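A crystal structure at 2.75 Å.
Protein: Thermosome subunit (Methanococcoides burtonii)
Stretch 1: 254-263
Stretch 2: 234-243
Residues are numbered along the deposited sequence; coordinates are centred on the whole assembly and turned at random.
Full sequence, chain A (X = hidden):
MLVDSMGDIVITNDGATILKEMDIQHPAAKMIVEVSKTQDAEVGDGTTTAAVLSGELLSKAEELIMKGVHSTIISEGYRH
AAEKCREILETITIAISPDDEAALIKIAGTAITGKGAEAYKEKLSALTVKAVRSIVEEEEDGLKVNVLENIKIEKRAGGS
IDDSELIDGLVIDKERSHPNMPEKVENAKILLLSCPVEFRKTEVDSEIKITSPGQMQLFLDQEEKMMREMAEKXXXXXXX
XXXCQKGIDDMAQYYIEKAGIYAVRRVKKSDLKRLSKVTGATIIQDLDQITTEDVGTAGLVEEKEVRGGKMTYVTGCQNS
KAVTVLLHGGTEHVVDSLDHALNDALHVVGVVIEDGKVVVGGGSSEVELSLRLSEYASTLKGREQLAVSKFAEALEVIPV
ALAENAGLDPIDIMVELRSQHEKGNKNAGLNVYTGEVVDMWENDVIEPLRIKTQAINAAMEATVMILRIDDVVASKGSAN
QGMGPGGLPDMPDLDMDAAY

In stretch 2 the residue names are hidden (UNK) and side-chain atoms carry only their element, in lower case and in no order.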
ATOM      1  N   TYR A 254       9.196 -40.345   8.686  1.00 44.22           N
ATOM      2  CA  TYR A 254      10.381 -41.123   9.041  1.00 47.50           C
ATOM      3  C   TYR A 254      11.337 -41.319   7.848  1.00 53.49           C
ATOM      4  O   TYR A 254      12.543 -41.118   7.966  1.00 50.56           O
ATOM      5  CB  TYR A 254       9.977 -42.468   9.650  1.00 44.81           C
ATOM      6  CG  TYR A 254      11.153 -43.366   9.943  1.00 61.38           C
ATOM      7  CD1 TYR A 254      12.049 -43.051  10.949  1.00 58.46           C
ATOM      8  CD2 TYR A 254      11.377 -44.526   9.199  1.00 62.37           C
ATOM      9  CE1 TYR A 254      13.127 -43.858  11.215  1.00 69.56           C
ATOM     10  CE2 TYR A 254      12.451 -45.339   9.460  1.00 63.76           C
ATOM     11  CZ  TYR A 254      13.330 -45.003  10.472  1.00 74.00           C
ATOM     12  OH  TYR A 254      14.415 -45.804  10.757  1.00 78.52           O
ATOM     13  N   TYR A 255      10.780 -41.703   6.704  1.00 54.75           N
ATOM     14  CA  TYR A 255      11.538 -41.847   5.463  1.00 45.15           C
ATOM     15  C   TYR A 255      12.125 -40.530   4.983  1.00 41.55           C
ATOM     16  O   TYR A 255      13.287 -40.469   4.568  1.00 44.53           O
ATOM     17  CB  TYR A 255      10.648 -42.449   4.374  1.00 41.13           C
ATOM     18  CG  TYR A 255      10.173 -43.833   4.725  1.00 51.98           C
ATOM     19  CD1 TYR A 255      11.029 -44.747   5.325  1.00 59.68           C
ATOM     20  CD2 TYR A 255       8.877 -44.231   4.454  1.00 60.39           C
ATOM     21  CE1 TYR A 255      10.603 -46.019   5.657  1.00 61.34           C
ATOM     22  CE2 TYR A 255       8.441 -45.504   4.778  1.00 64.39           C
ATOM     23  CZ  TYR A 255       9.306 -46.389   5.380  1.00 66.55           C
ATOM     24  OH  TYR A 255       8.867 -47.649   5.702  1.00 79.38           O
ATOM     25  N   ILE A 256      11.308 -39.481   5.032  1.00 44.16           N
ATOM     26  CA  ILE A 256      11.734 -38.155   4.619  1.00 46.71           C
ATOM     27  C   ILE A 256      12.848 -37.708   5.543  1.00 48.90           C
ATOM     28  O   ILE A 256      13.877 -37.189   5.111  1.00 51.35           O
ATOM     29  CB  ILE A 256      10.561 -37.155   4.661  1.00 50.36           C
ATOM     30  CG1 ILE A 256       9.481 -37.583   3.670  1.00 50.80           C
ATOM     31  CG2 ILE A 256      11.033 -35.754   4.322  1.00 42.50           C
ATOM     32  CD1 ILE A 256       8.296 -36.681   3.659  1.00 45.42           C
ATOM     33  N   GLU A 257      12.635 -37.943   6.827  1.00 50.67           N
ATOM     34  CA  GLU A 257      13.617 -37.613   7.841  1.00 55.78           C
ATOM     35  C   GLU A 257      14.924 -38.366   7.608  1.00 59.71           C
ATOM     36  O   GLU A 257      16.014 -37.779   7.665  1.00 53.43           O
ATOM     37  CB  GLU A 257      13.057 -37.947   9.217  1.00 55.73           C
ATOM     38  CG  GLU A 257      14.016 -37.693  10.321  1.00 56.92           C
ATOM     39  CD  GLU A 257      14.823 -38.903  10.658  1.00 56.82           C
ATOM     40  OE1 GLU A 257      14.218 -39.939  11.004  1.00 55.75           O
ATOM     41  OE2 GLU A 257      16.063 -38.811  10.587  1.00 69.26           O
ATOM     42  N   LYS A 258      14.818 -39.665   7.343  1.00 53.67           N
ATOM     43  CA  LYS A 258      16.014 -40.467   7.111  1.00 56.57           C
ATOM     44  C   LYS A 258      16.778 -40.010   5.868  1.00 53.83           C
ATOM     45  O   LYS A 258      17.998 -40.096   5.834  1.00 54.55           O
ATOM     46  CB  LYS A 258      15.718 -41.980   7.113  1.00 58.71           C
ATOM     47  CG  LYS A 258      15.680 -42.614   8.531  1.00 76.04           C
ATOM     48  CD  LYS A 258      17.006 -42.380   9.273  1.00 84.64           C
ATOM     49  CE  LYS A 258      16.898 -42.539  10.786  1.00 93.01           C
ATOM     50  NZ  LYS A 258      17.858 -41.636  11.521  1.00 91.73           N
ATOM     51  N   ALA A 259      16.071 -39.479   4.876  1.00 45.69           N
ATOM     52  CA  ALA A 259      16.732 -38.916   3.701  1.00 39.32           C
ATOM     53  C   ALA A 259      17.420 -37.543   3.919  1.00 47.16           C
ATOM     54  O   ALA A 259      17.972 -36.965   2.983  1.00 48.43           O
ATOM     55  CB  ALA A 259      15.751 -38.863   2.504  1.00 30.72           C
ATOM     56  N   GLY A 260      17.384 -37.019   5.144  1.00 41.72           N
ATOM     57  CA  GLY A 260      18.024 -35.748   5.461  1.00 33.11           C
ATOM     58  C   GLY A 260      17.209 -34.513   5.086  1.00 45.31           C
ATOM     59  O   GLY A 260      17.747 -33.409   4.911  1.00 40.28           O
ATOM     60  N   ILE A 261      15.899 -34.696   4.985  1.00 47.82           N
ATOM     61  CA  ILE A 261      15.005 -33.633   4.530  1.00 49.42           C
ATOM     62  C   ILE A 261      14.287 -32.821   5.630  1.00 44.22           C
ATOM     63  O   ILE A 261      13.615 -33.360   6.508  1.00 49.73           O
ATOM     64  CB  ILE A 261      13.997 -34.168   3.484  1.00 47.23           C
ATOM     65  CG1 ILE A 261      14.754 -34.750   2.289  1.00 38.45           C
ATOM     66  CG2 ILE A 261      13.096 -33.062   3.006  1.00 39.29           C
ATOM     67  CD1 ILE A 261      13.850 -35.203   1.168  1.00 38.58           C
ATOM     68  N   TYR A 262      14.462 -31.506   5.558  1.00 41.63           N
ATOM     69  CA  TYR A 262      13.784 -30.558   6.432  1.00 41.64           C
ATOM     70  C   TYR A 262      12.336 -30.383   5.947  1.00 46.95           C
ATOM     71  O   TYR A 262      12.096 -29.760   4.896  1.00 41.25           O
ATOM     72  CB  TYR A 262      14.517 -29.213   6.371  1.00 31.30           C
ATOM     73  CG  TYR A 262      14.077 -28.165   7.382  1.00 45.51           C
ATOM     74  CD1 TYR A 262      12.790 -27.617   7.353  1.00 45.27           C
ATOM     75  CD2 TYR A 262      14.965 -27.693   8.338  1.00 43.87           C
ATOM     76  CE1 TYR A 262      12.407 -26.645   8.268  1.00 38.34           C
ATOM     77  CE2 TYR A 262      14.590 -26.730   9.249  1.00 45.38           C
ATOM     78  CZ  TYR A 262      13.315 -26.215   9.215  1.00 43.27           C
ATOM     79  OH  TYR A 262      12.978 -25.260  10.137  1.00 40.11           O
ATOM     80  N   ALA A 263      11.377 -30.944   6.687  1.00 35.00           N
ATOM     81  CA  ALA A 263       9.973 -30.818   6.294  1.00 39.70           C
ATOM     82  C   ALA A 263       9.117 -30.154   7.363  1.00 39.08           C
ATOM     83  O   ALA A 263       9.304 -30.376   8.551  1.00 46.85           O
ATOM     84  CB  ALA A 263       9.380 -32.169   5.887  1.00 36.57           C
ATOM     85  N   UNK A 234       8.359 -37.813  -2.830  1.00 52.85           N
ATOM     86  CA  UNK A 234       8.880 -36.559  -2.303  1.00 44.10           C
ATOM     87  C   UNK A 234      10.401 -36.608  -2.286  1.00 44.84           C
ATOM     88  O   UNK A 234      11.068 -35.660  -2.716  1.00 44.87           O
ATOM     89  c   UNK A 234       8.364 -36.241  -0.867  1.00 46.85           C
ATOM     90  c   UNK A 234       9.077 -35.033  -0.309  1.00 41.01           C
ATOM     91  c   UNK A 234       6.852 -36.018  -0.855  1.00 47.01           C
ATOM     92  N   UNK A 235      10.954 -37.714  -1.796  1.00 37.87           N
ATOM     93  CA  UNK A 235      12.408 -37.840  -1.705  1.00 43.48           C
ATOM     94  C   UNK A 235      13.073 -37.709  -3.075  1.00 46.12           C
ATOM     95  O   UNK A 235      14.109 -37.069  -3.213  1.00 45.54           O
ATOM     96  c   UNK A 235      12.105 -39.403   0.244  1.00 39.80           C
ATOM     97  c   UNK A 235      12.830 -39.175  -1.082  1.00 43.69           C
ATOM     98  c   UNK A 235      14.320 -39.199  -0.887  1.00 31.09           C
ATOM     99  c   UNK A 235      12.947 -40.125   1.283  1.00 35.77           C
ATOM    100  N   UNK A 236      12.438 -38.299  -4.083  1.00 47.65           N
ATOM    101  CA  UNK A 236      12.943 -38.313  -5.449  1.00 51.69           C
ATOM    102  C   UNK A 236      12.914 -36.962  -6.184  1.00 51.99           C
ATOM    103  O   UNK A 236      13.413 -36.847  -7.306  1.00 56.11           O
ATOM    104  c   UNK A 236      12.193 -39.364  -6.260  1.00 47.65           C
ATOM    105  N   UNK A 237      12.330 -35.946  -5.569  1.00 44.80           N
ATOM    106  CA  UNK A 237      12.257 -34.634  -6.201  1.00 44.78           C
ATOM    107  C   UNK A 237      13.613 -33.960  -6.232  1.00 41.42           C
ATOM    108  O   UNK A 237      13.822 -33.043  -7.007  1.00 53.66           O
ATOM    109  o   UNK A 237      11.755 -33.401  -4.169  1.00 39.26           O
ATOM    110  c   UNK A 237      11.267 -33.727  -5.458  1.00 46.76           C
ATOM    111  N   UNK A 238      14.519 -34.409  -5.369  1.00 44.87           N
ATOM    112  CA  UNK A 238      15.813 -33.771  -5.197  1.00 53.79           C
ATOM    113  C   UNK A 238      15.823 -32.742  -4.076  1.00 52.94           C
ATOM    114  O   UNK A 238      16.881 -32.289  -3.628  1.00 57.96           O
ATOM    115  N   UNK A 239      14.628 -32.398  -3.619  1.00 46.15           N
ATOM    116  CA  UNK A 239      14.423 -31.336  -2.645  1.00 46.06           C
ATOM    117  C   UNK A 239      15.084 -31.567  -1.290  1.00 44.26           C
ATOM    118  O   UNK A 239      15.013 -32.645  -0.723  1.00 37.10           O
ATOM    119  c   UNK A 239      12.927 -31.076  -2.465  1.00 46.19           C
ATOM    120  N   UNK A 240      15.715 -30.511  -0.793  1.00 56.42           N
ATOM    121  CA  UNK A 240      16.275 -30.389   0.556  1.00 52.78           C
ATOM    122  C   UNK A 240      15.225 -30.141   1.651  1.00 57.39           C
ATOM    123  O   UNK A 240      15.389 -30.503   2.827  1.00 49.51           O
ATOM    124  n   UNK A 240      19.281 -28.501  -0.179  1.00 57.10           N
ATOM    125  c   UNK A 240      18.541 -29.437   0.380  1.00 49.70           C
ATOM    126  c   UNK A 240      17.133 -29.137   0.550  1.00 42.97           C
ATOM    127  o   UNK A 240      18.990 -30.511   0.750  1.00 71.91           O
ATOM    128  N   UNK A 241      14.166 -29.462   1.238  1.00 41.39           N
ATOM    129  CA  UNK A 241      13.249 -28.818   2.142  1.00 37.52           C
ATOM    130  C   UNK A 241      11.868 -28.965   1.542  1.00 41.46           C
ATOM    131  O   UNK A 241      11.666 -28.698   0.347  1.00 36.96           O
ATOM    132  c   UNK A 241      12.511 -26.583   2.962  1.00 35.82           C
ATOM    133  c   UNK A 241      13.608 -27.337   2.270  1.00 32.90           C
ATOM    134  c   UNK A 241      14.946 -27.190   2.985  1.00 35.49           C
ATOM    135  N   UNK A 242      10.932 -29.422   2.364  1.00 35.18           N
ATOM    136  CA  UNK A 242       9.558 -29.579   1.922  1.00 37.36           C
ATOM    137  C   UNK A 242       8.633 -28.801   2.845  1.00 39.51           C
ATOM    138  O   UNK A 242       8.647 -29.005   4.055  1.00 41.51           O
ATOM    139  c   UNK A 242       7.725 -31.187   1.465  1.00 34.98           C
ATOM    140  c   UNK A 242       9.140 -31.049   1.938  1.00 37.41           C
ATOM    141  c   UNK A 242      10.057 -31.860   1.068  1.00 35.65           C
ATOM    142  N   UNK A 243       7.850 -27.897   2.270  1.00 40.07           N
ATOM    143  CA  UNK A 243       6.750 -27.257   2.989  1.00 36.19           C
ATOM    144  C   UNK A 243       5.437 -27.847   2.504  1.00 37.86           C
ATOM    145  O   UNK A 243       5.118 -27.790   1.321  1.00 44.05           O
ATOM    146  c   UNK A 243       9.022 -24.696   2.680  1.00 35.70           C
ATOM    147  c   UNK A 243      10.021 -23.698   4.623  1.00 34.69           C
ATOM    148  c   UNK A 243       6.749 -25.746   2.760  1.00 29.23           C
ATOM    149  c   UNK A 243       7.837 -24.696   4.752  1.00 36.11           C
ATOM    150  c   UNK A 243       8.898 -24.040   5.365  1.00 39.61           C
ATOM    151  c   UNK A 243       7.893 -25.035   3.410  1.00 32.55           C
ATOM    152  c   UNK A 243      10.078 -24.033   3.276  1.00 39.57           C
TER

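Position 234 has three side-chain carbons: one on CA that carries the other two. One branch carbon meets I256. The fork at CB makes it V234. It lies in the last part of a helix, and its CA-to-CB bond points toward stretch 1. CG1 meets I256 CD1 at 4.4 Å, a loose apolar contact.

Position 235 has four side-chain carbons. The first is forked, and one arm is two carbons long. The end of the long arm meets A259, Y255 and I256. This is I235. Its CA-to-CB bond points sideways, but the end of the chain comes nearer. CD1 lies 3.3 Å from A259 CB and 3.3 Å from Y255 O, both tight approaches. The same CD1 is 4.1 Å from I256 CA, so it rests on the last turn of the helix of stretch 1.

Position 236 has a single side-chain carbon, which points away from stretch 1 and touches none of it. It is A236.

Position 237 has one carbon and then one oxygen, and is out of reach of stretch 1. One oxygen on CB, with no further branch, gives S237. Its chi1 is p. OG donates to V234 O at 2.8 Å and accepts from the backbone N of position 239 at 3.1 Å. The hydroxyl thus ties the turn to the helix before it.

Position 238 has no side-chain atoms, and nothing here touches stretch 1. It is G238, the last residue of a type I turn that starts at I235. Its phi is positive, and at its backbone angles a CB would be jammed against S237 O.

Position 239 has one side-chain carbon, and it makes no close contact with stretch 1. The backbone O touches I261. It is A239. A239 O is 3.4 Å from I261 CD1.

Position 240 has two carbons, the second carrying one oxygen and one nitrogen. Its CA-to-CB bond points away from stretch 1, and its backbone O meets Y262. The side chain is a short amide, N240. The backbone carbonyl does the work: N240 O accepts from Y262 N at 3.1 Å.

Position 241 again has three carbons, forked at the first. A branch carbon meets Y262. It is V241. CG2 meets Y262 CB at 4.0 Å on the same face of the sheet.

Position 242 has the same three-carbon fork. Its side chain meets A263 and I261, and its backbone N meets Y262. It is V242. Its backbone N donates to Y262 O at 2.8 Å. The side chain lies on the other face, with A263: V242 CB and A263 CB are 4.1 Å apart. V242 CG2 also reaches I261 CG2 at 3.8 Å.

Position 243 has one carbon and then a ring of six carbons, with no oxygen. The side chain makes no contact with stretch 1. It is F243.

Both stretches run from helix through a loop into strand. The strands pair in parallel, with Y262 beside V241 and A263 beside V242. Y262 bonds through N and O to the residues before and after its partner V241, as parallel pairing requires. Before the strands, I235 packs on the helix end, and I261 fills the space between I235 and V242. Together the two stretches bury 514 Å², both sides summed.

Stretch 2 (234-243) VIASGANVVF
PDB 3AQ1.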